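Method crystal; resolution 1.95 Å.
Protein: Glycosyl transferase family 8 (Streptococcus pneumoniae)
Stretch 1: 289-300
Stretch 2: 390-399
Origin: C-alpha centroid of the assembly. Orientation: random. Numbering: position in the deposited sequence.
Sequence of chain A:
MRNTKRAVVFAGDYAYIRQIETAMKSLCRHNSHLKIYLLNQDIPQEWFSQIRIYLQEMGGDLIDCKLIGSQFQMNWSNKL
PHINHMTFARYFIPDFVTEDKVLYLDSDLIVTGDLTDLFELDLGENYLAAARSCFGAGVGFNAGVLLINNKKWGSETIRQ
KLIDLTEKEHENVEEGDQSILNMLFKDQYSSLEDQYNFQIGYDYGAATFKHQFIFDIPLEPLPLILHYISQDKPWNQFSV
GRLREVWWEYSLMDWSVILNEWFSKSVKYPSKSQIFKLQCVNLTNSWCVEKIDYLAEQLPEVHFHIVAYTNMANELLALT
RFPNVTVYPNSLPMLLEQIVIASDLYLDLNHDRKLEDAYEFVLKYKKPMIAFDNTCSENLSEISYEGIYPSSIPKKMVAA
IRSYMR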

# COMPACT_ATOMS: atom_id res chain seq x y z
N VAL A 289 -0.76 -30.49 14.17
CA VAL A 289 -1.50 -31.16 13.12
C VAL A 289 -0.49 -32.12 12.51
O VAL A 289 0.55 -31.69 12.00
N GLU A 290 -0.77 -33.42 12.60
CA GLU A 290 0.21 -34.45 12.25
C GLU A 290 0.71 -34.37 10.81
O GLU A 290 -0.07 -34.48 9.87
N LYS A 291 2.02 -34.16 10.67
CA LYS A 291 2.70 -34.17 9.38
C LYS A 291 2.22 -33.10 8.39
O LYS A 291 2.47 -33.23 7.19
N ILE A 292 1.58 -32.04 8.88
CA ILE A 292 1.03 -31.01 7.99
C ILE A 292 2.08 -30.30 7.13
O ILE A 292 1.84 -30.02 5.95
N ASP A 293 3.26 -30.03 7.70
CA ASP A 293 4.33 -29.39 6.95
C ASP A 293 4.78 -30.29 5.80
O ASP A 293 4.95 -29.85 4.66
N TYR A 294 4.97 -31.57 6.12
CA TYR A 294 5.39 -32.54 5.13
C TYR A 294 4.36 -32.65 4.01
O TYR A 294 4.71 -32.63 2.83
N LEU A 295 3.08 -32.77 4.38
CA LEU A 295 2.00 -32.91 3.41
C LEU A 295 1.95 -31.69 2.49
O LEU A 295 1.82 -31.82 1.27
N ALA A 296 2.06 -30.50 3.07
CA ALA A 296 2.07 -29.27 2.30
C ALA A 296 3.21 -29.27 1.28
O ALA A 296 3.00 -28.91 0.12
N GLU A 297 4.40 -29.65 1.74
CA GLU A 297 5.58 -29.70 0.88
C GLU A 297 5.39 -30.66 -0.28
O GLU A 297 5.74 -30.35 -1.42
N GLN A 298 4.80 -31.82 0.01
CA GLN A 298 4.65 -32.89 -0.98
C GLN A 298 3.48 -32.69 -1.93
O GLN A 298 3.46 -33.27 -3.03
N LEU A 299 2.49 -31.90 -1.52
CA LEU A 299 1.26 -31.76 -2.30
C LEU A 299 0.93 -30.30 -2.64
O LEU A 299 -0.07 -29.76 -2.17
N PRO A 300 1.77 -29.66 -3.49
CA PRO A 300 1.55 -28.25 -3.84
C PRO A 300 0.23 -28.04 -4.57
O PRO A 300 -0.27 -26.91 -4.64
N PRO A 390 -0.19 -44.90 8.23
CA PRO A 390 0.85 -44.84 9.27
C PRO A 390 1.58 -43.49 9.34
O PRO A 390 2.12 -43.02 8.33
N SER A 391 1.60 -42.89 10.52
CA SER A 391 2.20 -41.57 10.71
C SER A 391 3.71 -41.54 10.50
O SER A 391 4.27 -40.48 10.21
N SER A 392 4.37 -42.68 10.66
CA SER A 392 5.81 -42.71 10.45
C SER A 392 6.17 -42.96 8.99
O SER A 392 7.34 -42.93 8.62
N ILE A 393 5.16 -43.20 8.16
CA ILE A 393 5.35 -43.31 6.72
C ILE A 393 4.28 -42.49 5.99
O ILE A 393 3.38 -43.04 5.35
N PRO A 394 4.37 -41.15 6.10
CA PRO A 394 3.34 -40.25 5.56
C PRO A 394 3.27 -40.23 4.04
O PRO A 394 2.32 -39.67 3.50
N LYS A 395 4.26 -40.82 3.36
CA LYS A 395 4.20 -40.99 1.91
C LYS A 395 2.91 -41.70 1.53
O LYS A 395 2.33 -41.44 0.47
N LYS A 396 2.46 -42.61 2.40
CA LYS A 396 1.25 -43.37 2.17
C LYS A 396 -0.01 -42.51 2.17
O LYS A 396 -0.96 -42.78 1.42
N MSE A 397 -0.05 -41.47 3.00
CA MSE A 397 -1.21 -40.59 2.97
C MSE A 397 -1.15 -39.64 1.79
O MSE A 397 -2.19 -39.24 1.25
N VAL A 398 0.07 -39.27 1.39
CA VAL A 398 0.27 -38.46 0.19
C VAL A 398 -0.41 -39.16 -0.98
O VAL A 398 -1.23 -38.56 -1.68
N ALA A 399 -0.07 -40.43 -1.18
CA ALA A 399 -0.65 -41.25 -2.23
C ALA A 399 -2.17 -41.39 -2.06
O ALA A 399 -2.92 -41.37 -3.04

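No two residues that touch across this contact are closer than 99 positions in sequence, and together the two stretches bury 476 Å² through a small apolar core with a polar clamp at one end. The helix 292-298 and the helix that includes 395-399 run in broadly the same direction, 49° apart, with axes 10.3 Å apart at closest approach. Side chains fill the space between the axes.

Stretch 2 opens with a type I turn from Pro390 to Ile393, closed by Ile393 N to Pro390 O at 3.1 Å. Pro390 itself stays out of reach. Ser391 points its CA-to-CB bond toward stretch 1 in the p rotamer, but its hydroxyl is satisfied elsewhere in the structure, and the contact uses other atoms: Ser391 CB lies 3.9 Å from Glu290 OE2, and Ser391 O accepts a weak hydrogen bond from Lys291 NZ at 3.2 Å. The same ammonium is held by its neighbour, since Lys291 NZ forms a salt bridge with Glu290 OE2 at 2.8 Å. Glu290 (t, p) and Lys291 (m, m, t, m) thus bring their charges together beside the turn, and the carboxylate helps fix the lysine end that reaches the carbonyl. Lys291 also serves as the N-cap residue of its helix, and Lys291 CE passes 4.1 Å from Pro394 CG.

The CA-to-CB bonds of Ser392 and Ile393 point away, so the contact resumes at Pro394. Its C-gamma-endo ring lies over one face of Tyr294: Pro394 CG sits 3.9 Å from the centroid of the Tyr294 ring, 27° off the ring normal, a CH-pi contact. Pro394 CB comes within 3.5 Å of Tyr294 CE2. Tyr294 adopts t with chi2 at 81°, which places the ring against Pro394 and Val398.

Lys395 leaves sideways; chi1 in m places Lys395 CG 3.2 Å from Tyr294 OH. Its chi2 is off-well at 121°. This is proximity of aliphatic carbon to a hydroxyl, without a hydrogen bond. The CA-to-CB bond of Lys396 points away, and the residue makes no contact.

Met397, a selenomethionine, leaves sideways with rotamer t, t, m, and Met397 SE packs 4.1 Å from Leu295 CD1. Leu295 (m, t) also begins sideways, but its end approaches the other stretch, so one residue can serve two neighbours: Leu295 CD2 lies 4.1 Å from Val398 CG2.

Val398 is the centrepiece, with the largest area covered by the opposing stretch, 87 Å². In its t rotamer it packs against Tyr294, Leu295, Gln298 and Leu299. Val398 CG2 meets Tyr294 CE2 at 3.6 Å and Gln298 CB at 4.1 Å, and Val398 CG1 meets Leu299 CD2 at 3.9 Å. Gln298 (m, m) thus contributes aliphatic carbon here, and Leu299, m with an off-well chi2 of 148°, supplies a methyl just past its helix. The CA-to-CB bond of Ala399 points away. The rule is compact: Pro394 and Val398, four residues apart, share Tyr294, and the polar clamp sits at Ser391, three residues before the proline.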

# COMPACT_ATOMS: atom_id res chain seq x y z
CB VAL A 289 -2.01 -30.14 12.08
CG1 VAL A 289 -2.82 -30.82 11.00
CG2 VAL A 289 -2.85 -29.07 12.77
CB GLU A 290 -0.36 -35.85 12.52
CG GLU A 290 0.63 -36.98 12.26
CD GLU A 290 1.73 -37.05 13.30
OE1 GLU A 290 1.45 -36.76 14.48
OE2 GLU A 290 2.88 -37.38 12.93
CB LYS A 291 2.58 -35.55 8.73
CG LYS A 291 3.33 -36.64 9.47
CD LYS A 291 4.82 -36.37 9.46
CE LYS A 291 5.60 -37.52 10.10
NZ LYS A 291 5.23 -37.73 11.52
CB ILE A 292 0.14 -29.98 8.75
CG1 ILE A 292 -0.58 -29.05 7.77
CG2 ILE A 292 0.95 -29.16 9.75
CD1 ILE A 292 -1.42 -29.79 6.75
CB ASP A 293 5.51 -29.07 7.86
CG ASP A 293 5.16 -28.08 8.95
OD1 ASP A 293 4.40 -28.47 9.87
OD2 ASP A 293 5.64 -26.93 8.89
CB TYR A 294 5.61 -33.91 5.79
CG TYR A 294 5.83 -35.02 4.79
CD1 TYR A 294 7.08 -35.22 4.21
CD2 TYR A 294 4.79 -35.85 4.41
CE1 TYR A 294 7.29 -36.23 3.30
CE2 TYR A 294 4.98 -36.85 3.49
CZ TYR A 294 6.23 -37.04 2.94
OH TYR A 294 6.40 -38.05 2.03
CB LEU A 295 0.66 -33.10 4.10
CG LEU A 295 0.51 -34.31 5.02
CD1 LEU A 295 -0.89 -34.39 5.61
CD2 LEU A 295 0.86 -35.61 4.29
CB ALA A 296 2.18 -28.07 3.22
CB GLU A 297 6.82 -30.12 1.70
CG GLU A 297 7.34 -29.07 2.67
CD GLU A 297 8.37 -29.61 3.65
OE1 GLU A 297 9.21 -28.82 4.12
OE2 GLU A 297 8.33 -30.83 3.95
CB GLN A 298 4.48 -34.24 -0.27
CG GLN A 298 5.71 -34.68 0.52
CD GLN A 298 6.89 -34.95 -0.39
OE1 GLN A 298 6.80 -35.75 -1.32
NE2 GLN A 298 8.01 -34.29 -0.13
CB LEU A 299 0.08 -32.41 -1.56
CG LEU A 299 0.14 -33.93 -1.38
CD1 LEU A 299 -0.54 -34.38 -0.09
CD2 LEU A 299 -0.48 -34.63 -2.57
CB PRO A 300 2.71 -27.95 -4.79
CG PRO A 300 3.11 -29.28 -5.35
CD PRO A 300 2.91 -30.24 -4.22
CB PRO A 390 1.83 -45.95 8.85
CG PRO A 390 1.61 -46.11 7.38
CD PRO A 390 0.15 -45.83 7.15
CB SER A 391 1.84 -41.00 12.08
OG SER A 391 2.01 -41.97 13.10
CB SER A 392 6.48 -43.73 11.36
OG SER A 392 6.53 -43.22 12.68
CB ILE A 393 5.32 -44.77 6.26
CG1 ILE A 393 6.25 -45.61 7.12
CG2 ILE A 393 5.75 -44.92 4.80
CD1 ILE A 393 5.78 -46.98 7.30
CB PRO A 394 3.77 -38.88 6.09
CG PRO A 394 5.24 -38.99 6.31
CD PRO A 394 5.44 -40.40 6.78
CB LYS A 395 5.38 -41.83 1.42
CG LYS A 395 6.75 -41.24 1.69
CD LYS A 395 7.60 -42.18 2.55
CE LYS A 395 7.33 -41.95 4.03
NZ LYS A 395 7.67 -40.57 4.43
CB LYS A 396 1.13 -44.52 3.19
CG LYS A 396 2.17 -45.62 2.97
CD LYS A 396 1.97 -46.79 3.91
CE LYS A 396 2.70 -48.03 3.41
NZ LYS A 396 4.14 -47.76 3.09
CB MSE A 397 -1.38 -39.79 4.27
CG MSE A 397 -2.70 -38.99 4.25
SE MSE A 397 -2.98 -37.94 5.83
CE MSE A 397 -3.40 -39.38 7.05
CB VAL A 398 1.76 -38.28 -0.13
CG1 VAL A 398 1.94 -37.54 -1.45
CG2 VAL A 398 2.46 -37.52 0.99
CB ALA A 399 0.00 -42.62 -2.25